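Glycosyl hydrolase family 88 (Pedobacter heparinus, PDB 3WIW) is an unsaturated glucuronyl hydrolase specific for heparin, built as an (alpha/alpha)6 barrel, that removes unsaturated uronic acid residues from heparin fragments. Local coordinates at residues D325-K328 and Y329-F332; Y255-S258 and Y259-K263. One frame throughout, in Å; residues are numbered along the deposited sequence.

Contact 1: residues D325-K328 and Y329-F332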
ATOM      1  N   ASP A 325     -17.355 -17.404   2.631  1.00 37.75           N
ATOM      2  CA  ASP A 325     -18.438 -16.525   2.183  1.00 36.65           C
ATOM      3  C   ASP A 325     -17.984 -15.067   2.189  1.00 30.22           C
ATOM      4  O   ASP A 325     -17.928 -14.392   3.221  1.00 30.34           O
ATOM      5  CB  ASP A 325     -19.745 -16.758   2.951  1.00 41.86           C
ATOM      6  CG  ASP A 325     -19.668 -16.337   4.402  1.00 46.02           C
ATOM      7  OD1 ASP A 325     -18.582 -16.470   5.006  1.00 47.55           O
ATOM      8  OD2 ASP A 325     -20.703 -15.872   4.934  1.00 47.44           O
ATOM      9  N   GLY A 326     -17.633 -14.594   1.005  1.00 24.28           N
ATOM     10  CA  GLY A 326     -16.916 -13.347   0.896  1.00 21.27           C
ATOM     11  C   GLY A 326     -17.786 -12.149   0.572  1.00 18.04           C
ATOM     12  O   GLY A 326     -17.250 -11.057   0.453  1.00 17.70           O
ATOM     13  N   GLN A 327     -19.099 -12.338   0.425  1.00 17.88           N
ATOM     14  CA  GLN A 327     -19.957 -11.247  -0.045  1.00 19.27           C
ATOM     15  C   GLN A 327     -19.890 -10.002   0.841  1.00 17.73           C
ATOM     16  O   GLN A 327     -19.821  -8.889   0.316  1.00 16.79           O
ATOM     17  CB  GLN A 327     -21.412 -11.696  -0.263  1.00 22.69           C
ATOM     18  CG  GLN A 327     -22.393 -10.558  -0.678  1.00 28.05           C
ATOM     19  CD  GLN A 327     -22.023  -9.822  -1.982  1.00 32.31           C
ATOM     20  OE1 GLN A 327     -21.285 -10.340  -2.832  1.00 34.96           O
ATOM     21  NE2 GLN A 327     -22.545  -8.601  -2.135  1.00 33.38           N
ATOM     22  N   LYS A 328     -19.849 -10.174   2.165  1.00 16.13           N
ATOM     23  CA  LYS A 328     -19.786  -9.001   3.055  1.00 15.78           C
ATOM     24  C   LYS A 328     -18.526  -8.172   2.814  1.00 14.18           C
ATOM     25  O   LYS A 328     -18.555  -6.947   2.895  1.00 14.72           O
ATOM     26  CB  LYS A 328     -19.902  -9.379   4.537  1.00 18.01           C
ATOM     27  CG  LYS A 328     -18.778 -10.254   5.065  1.00 20.95           C
ATOM     28  CD  LYS A 328     -18.946 -10.532   6.556  1.00 24.28           C
ATOM     29  CE  LYS A 328     -17.873 -11.499   7.051  1.00 27.41           C
ATOM     30  NZ  LYS A 328     -17.837 -12.778   6.280  1.00 29.38           N
ATOM     31  N   TYR A 329     -17.418  -8.839   2.494  1.00 13.48           N
ATOM     32  CA  TYR A 329     -16.174  -8.138   2.181  1.00 12.18           C
ATOM     33  C   TYR A 329     -16.260  -7.432   0.832  1.00 12.14           C
ATOM     34  O   TYR A 329     -15.855  -6.269   0.699  1.00 12.84           O
ATOM     35  CB  TYR A 329     -14.989  -9.107   2.191  1.00 12.19           C
ATOM     36  CG  TYR A 329     -14.835  -9.855   3.486  1.00 12.61           C
ATOM     37  CD1 TYR A 329     -14.832  -9.175   4.709  1.00 12.76           C
ATOM     38  CD2 TYR A 329     -14.673 -11.234   3.495  1.00 14.64           C
ATOM     39  CE1 TYR A 329     -14.679  -9.864   5.913  1.00 14.13           C
ATOM     40  CE2 TYR A 329     -14.520 -11.934   4.688  1.00 15.96           C
ATOM     41  CZ  TYR A 329     -14.517 -11.241   5.897  1.00 15.55           C
ATOM     42  OH  TYR A 329     -14.362 -11.926   7.082  1.00 16.60           O
ATOM     43  N   PHE A 330     -16.786  -8.133  -0.165  1.00 13.44           N
ATOM     44  CA  PHE A 330     -16.949  -7.535  -1.482  1.00 13.90           C
ATOM     45  C   PHE A 330     -17.844  -6.293  -1.401  1.00 13.37           C
ATOM     46  O   PHE A 330     -17.530  -5.240  -1.980  1.00 13.46           O
ATOM     47  CB  PHE A 330     -17.574  -8.534  -2.450  1.00 14.51           C
ATOM     48  CG  PHE A 330     -17.802  -7.959  -3.802  1.00 15.99           C
ATOM     49  CD1 PHE A 330     -16.782  -7.942  -4.740  1.00 17.09           C
ATOM     50  CD2 PHE A 330     -19.024  -7.387  -4.123  1.00 17.72           C
ATOM     51  CE1 PHE A 330     -16.986  -7.391  -5.990  1.00 18.26           C
ATOM     52  CE2 PHE A 330     -19.230  -6.828  -5.381  1.00 18.76           C
ATOM     53  CZ  PHE A 330     -18.212  -6.841  -6.305  1.00 19.03           C
ATOM     54  N   LYS A 331     -18.971  -6.407  -0.701  1.00 13.67           N
ATOM     55  CA  LYS A 331     -19.932  -5.300  -0.615  1.00 14.78           C
ATOM     56  C   LYS A 331     -19.311  -4.093   0.081  1.00 13.67           C
ATOM     57  O   LYS A 331     -19.496  -2.955  -0.349  1.00 12.96           O
ATOM     58  CB  LYS A 331     -21.207  -5.750   0.121  1.00 17.83           C
ATOM     59  CG  LYS A 331     -22.242  -4.666   0.350  1.00 21.88           C
ATOM     60  CD  LYS A 331     -22.767  -4.096  -0.954  1.00 26.66           C
ATOM     61  CE  LYS A 331     -24.054  -3.285  -0.726  1.00 30.27           C
ATOM     62  NZ  LYS A 331     -23.944  -2.234   0.337  1.00 32.77           N
ATOM     63  N   PHE A 332     -18.544  -4.341   1.135  1.00 12.46           N
ATOM     64  CA  PHE A 332     -17.928  -3.248   1.883  1.00 12.13           C
ATOM     65  C   PHE A 332     -16.914  -2.538   0.988  1.00 12.10           C
ATOM     66  O   PHE A 332     -16.882  -1.307   0.931  1.00 12.00           O
ATOM     67  CB  PHE A 332     -17.312  -3.797   3.167  1.00 11.84           C
ATOM     68  CG  PHE A 332     -17.000  -2.751   4.201  1.00 11.50           C
ATOM     69  CD1 PHE A 332     -15.830  -1.995   4.120  1.00 12.12           C
ATOM     70  CD2 PHE A 332     -17.856  -2.548   5.279  1.00 13.61           C
ATOM     71  CE1 PHE A 332     -15.533  -1.017   5.092  1.00 13.42           C
ATOM     72  CE2 PHE A 332     -17.554  -1.603   6.255  1.00 13.01           C
ATOM     73  CZ  PHE A 332     -16.397  -0.822   6.163  1.00 13.53           C
TER

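Contact 2: residues Y255-S258 and Y259-K263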
ATOM      1  N   TYR A 255      -1.985  -9.440   5.688  1.00  9.02           N
ATOM      2  CA  TYR A 255      -2.387 -10.833   5.960  1.00  9.61           C
ATOM      3  C   TYR A 255      -3.188 -11.432   4.816  1.00 10.03           C
ATOM      4  O   TYR A 255      -3.063 -12.625   4.558  1.00 11.25           O
ATOM      5  CB  TYR A 255      -3.047 -11.000   7.356  1.00 10.04           C
ATOM      6  CG  TYR A 255      -1.953 -10.834   8.369  1.00 10.21           C
ATOM      7  CD1 TYR A 255      -1.042 -11.866   8.572  1.00 10.67           C
ATOM      8  CD2 TYR A 255      -1.722  -9.614   9.001  1.00 10.45           C
ATOM      9  CE1 TYR A 255       0.031 -11.724   9.428  1.00 11.27           C
ATOM     10  CE2 TYR A 255      -0.645  -9.454   9.852  1.00  9.70           C
ATOM     11  CZ  TYR A 255       0.238 -10.510  10.047  1.00  9.87           C
ATOM     12  OH  TYR A 255       1.311 -10.322  10.876  1.00 11.35           O
ATOM     13  N   THR A 256      -3.968 -10.608   4.113  1.00  9.60           N
ATOM     14  CA  THR A 256      -4.662 -11.062   2.915  1.00  9.95           C
ATOM     15  C   THR A 256      -3.638 -11.496   1.854  1.00 10.15           C
ATOM     16  O   THR A 256      -3.730 -12.593   1.286  1.00 10.46           O
ATOM     17  CB  THR A 256      -5.598  -9.958   2.402  1.00 10.39           C
ATOM     18  OG1 THR A 256      -6.560  -9.656   3.426  1.00 11.32           O
ATOM     19  CG2 THR A 256      -6.300 -10.422   1.155  1.00 11.40           C
ATOM     20  N   MET A 257      -2.640 -10.644   1.626  1.00  9.81           N
ATOM     21  CA  MET A 257      -1.576 -10.926   0.666  1.00  9.93           C
ATOM     22  C   MET A 257      -0.698 -12.091   1.146  1.00 10.59           C
ATOM     23  O   MET A 257      -0.304 -12.951   0.341  1.00 10.84           O
ATOM     24  CB  MET A 257      -0.782  -9.640   0.397  1.00 10.09           C
ATOM     25  CG  MET A 257       0.504  -9.809  -0.397  1.00 10.53           C
ATOM     26  SD  MET A 257       1.946 -10.311   0.600  1.00 11.16           S
ATOM     27  CE  MET A 257       2.094  -8.874   1.666  1.00 14.45           C
ATOM     28  N   SER A 258      -0.380 -12.163   2.444  1.00 10.81           N
ATOM     29  CA  SER A 258       0.438 -13.285   2.934  1.00 10.92           C
ATOM     30  C   SER A 258      -0.305 -14.595   2.757  1.00 10.95           C
ATOM     31  O   SER A 258       0.320 -15.603   2.442  1.00 12.32           O
ATOM     32  CB  SER A 258       0.802 -13.101   4.401  1.00 10.53           C
ATOM     33  OG  SER A 258       1.785 -12.083   4.560  1.00 11.39           O
ATOM     34  N   TYR A 259      -1.628 -14.606   2.973  1.00 11.18           N
ATOM     35  CA  TYR A 259      -2.411 -15.798   2.658  1.00 12.87           C
ATOM     36  C   TYR A 259      -2.309 -16.159   1.174  1.00 13.08           C
ATOM     37  O   TYR A 259      -2.054 -17.312   0.817  1.00 13.60           O
ATOM     38  CB  TYR A 259      -3.871 -15.699   3.104  1.00 13.63           C
ATOM     39  CG  TYR A 259      -4.622 -16.967   2.733  1.00 15.12           C
ATOM     40  CD1 TYR A 259      -4.381 -18.168   3.401  1.00 15.89           C
ATOM     41  CD2 TYR A 259      -5.511 -16.983   1.665  1.00 16.07           C
ATOM     42  CE1 TYR A 259      -5.050 -19.321   3.052  1.00 16.99           C
ATOM     43  CE2 TYR A 259      -6.195 -18.138   1.311  1.00 18.05           C
ATOM     44  CZ  TYR A 259      -5.955 -19.304   2.005  1.00 18.98           C
ATOM     45  OH  TYR A 259      -6.627 -20.448   1.658  1.00 21.92           O
ATOM     46  N   LYS A 260      -2.507 -15.176   0.309  1.00 12.53           N
ATOM     47  CA  LYS A 260      -2.473 -15.407  -1.133  1.00 13.92           C
ATOM     48  C   LYS A 260      -1.150 -16.055  -1.547  1.00 14.21           C
ATOM     49  O   LYS A 260      -1.132 -16.981  -2.365  1.00 16.01           O
ATOM     50  CB  LYS A 260      -2.661 -14.074  -1.850  1.00 16.13           C
ATOM     51  CG  LYS A 260      -2.740 -14.128  -3.365  1.00 20.06           C
ATOM     52  CD  LYS A 260      -2.993 -12.676  -3.812  1.00 23.41           C
ATOM     53  CE  LYS A 260      -3.416 -12.502  -5.250  1.00 25.60           C
ATOM     54  NZ  LYS A 260      -3.579 -11.033  -5.477  1.00 25.55           N
ATOM     55  N   ASP A 261      -0.054 -15.584  -0.955  1.00 13.08           N
ATOM     56  CA  ASP A 261       1.274 -16.000  -1.373  1.00 15.37           C
ATOM     57  C   ASP A 261       1.815 -17.239  -0.651  1.00 16.53           C
ATOM     58  O   ASP A 261       2.749 -17.856  -1.147  1.00 17.84           O
ATOM     59  CB  ASP A 261       2.248 -14.836  -1.216  1.00 16.99           C
ATOM     60  CG  ASP A 261       1.945 -13.674  -2.160  1.00 20.26           C
ATOM     61  OD1 ASP A 261       1.075 -13.793  -3.051  1.00 20.46           O
ATOM     62  OD2 ASP A 261       2.594 -12.631  -2.010  1.00 21.89           O
ATOM     63  N   THR A 262       1.251 -17.607   0.502  1.00 15.31           N
ATOM     64  CA  THR A 262       1.758 -18.764   1.263  1.00 16.06           C
ATOM     65  C   THR A 262       0.736 -19.870   1.463  1.00 16.77           C
ATOM     66  O   THR A 262       1.100 -21.004   1.764  1.00 17.06           O
ATOM     67  CB  THR A 262       2.237 -18.376   2.674  1.00 15.17           C
ATOM     68  OG1 THR A 262       1.103 -18.028   3.481  1.00 15.23           O
ATOM     69  CG2 THR A 262       3.216 -17.228   2.626  1.00 16.40           C
ATOM     70  N   LYS A 263      -0.540 -19.508   1.367  1.00 16.72           N
ATOM     71  CA  LYS A 263      -1.679 -20.394   1.631  1.00 18.11           C
ATOM     72  C   LYS A 263      -1.761 -20.902   3.068  1.00 17.32           C
ATOM     73  O   LYS A 263      -2.442 -21.874   3.338  1.00 18.34           O
ATOM     74  CB  LYS A 263      -1.770 -21.542   0.617  1.00 22.10           C
ATOM     75  CG  LYS A 263      -1.839 -21.059  -0.829  1.00 26.95           C
ATOM     76  CD  LYS A 263      -2.941 -20.037  -1.039  1.00 31.23           C
ATOM     77  CE  LYS A 263      -4.308 -20.672  -0.965  1.00 34.34           C
ATOM     78  NZ  LYS A 263      -4.562 -21.555  -2.126  1.00 36.14           N
TER

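Contact 1: residues D325-K328 and Y329-F332
Lys328 lies alongside the ring of its neighbour Tyr329, both side chains pointing the same way at the start of helix 327-340. From CB, which lies beside Tyr329 N as a chain neighbour must, the lysine turns back over the ring because CG is wedged between the backbone N and the carbonyl carbon (chi1 63°). CG then rides above the centre of one face, 4.1 Å from the ring centroid and 11° off the normal, a CH-pi contact. The chain runs extended through CD toward the phenol end, where CE comes to 3.6 Å from Tyr329 CZ. A bend at the last torsion swings NZ to 4.2 Å from the Tyr329 ring centroid, 33° off the normal, an off-centre cation-pi contact. NZ also has a long salt bridge to Asp325, 4.0 Å from OD1.

The backbone of the first helical turn closes at the same place. Gly326 O accepts a nearly straight bond from Phe330 N (3.0 Å) and a weak one from Tyr329 N; Lys331 N bonds to Gln327 O at 2.8 Å, and Phe332 N to Lys328 O. Tyr329 is buried against Leu316 and Leu319 of helix 306-322 and Ala275 of helix 265-279, its OH hydrogen-bonded to Glu272. The ring of Phe330 meets that of Tyr388 of helix 375-392, the two planes nearly parallel.

The helix start thus joins three neighbouring helices. Chemically, CG and CE lie along one tyrosine face; with the salt bridge long, the cation-pi contact off-centre and the lysine exposed, water probably shares in solvating the charge.

Contact 2: residues Y255-S258 and Y259-K263
Thr262 doubles back on Ser258 O, which it grips twice: its backbone N donates at 2.9 Å and its OG1 at 2.8 Å, from opposite faces of the carbonyl plane. The hydroxyl gets there because OG1 stands between the backbone N and the carbonyl carbon (chi1 70°). This is the tight side of the last turn of helix 245-262: Thr262 packs on Phe195, Tyr183 and Phe267, and Ser258 OG, hydrogen-bonded to Gly254 O and Tyr183 OH, lies buried among the same helices.

The looser side belongs to Lys260 and Asp261. Lys260, an exposed residue, runs out extended to a salt bridge with Asp318 of helix 306-322. Asp261 is partly exposed; Met257 is buried, and its SD only brushes Asp261 OD2 at 3.6 Å, although Asp261 N bonds to Met257 O.

Beyond Thr262 the helix ends: Lys263 takes a positive phi (63°), and its N reaches Tyr259 O at 2.7 Å. Thr262 OG1 also bonds to Asp264 N. A valine in place of Thr262 would probably leave Ser258 O with one donor and Asp264 N without its hydroxyl partner. One hydroxyl therefore serves both sides of the helix end, as donor to Ser258 O and acceptor from Asp264 N.

Contacts 1 and 2 lie in series along the chain, on helices separated by 265-279 and 306-322, and do not touch: their centres are 18 Å apart and their nearest atoms about 8 Å. Contact 1 lies at the start of helix 327-340 and contact 2 at the end of helix 245-262, and both pack on the two intervening helices, with Leu319 meeting both Tyr329 and Thr256. Contact 2 is nearer the predicted substrate site: the side chain of Tyr255 is about 8 Å from that of Trp250, and that of Met257 about 11 Å from that of Asp174, the predicted proton donor, and about 13 Å from the bound HEPES molecule. Contact 1 lies away from these sites.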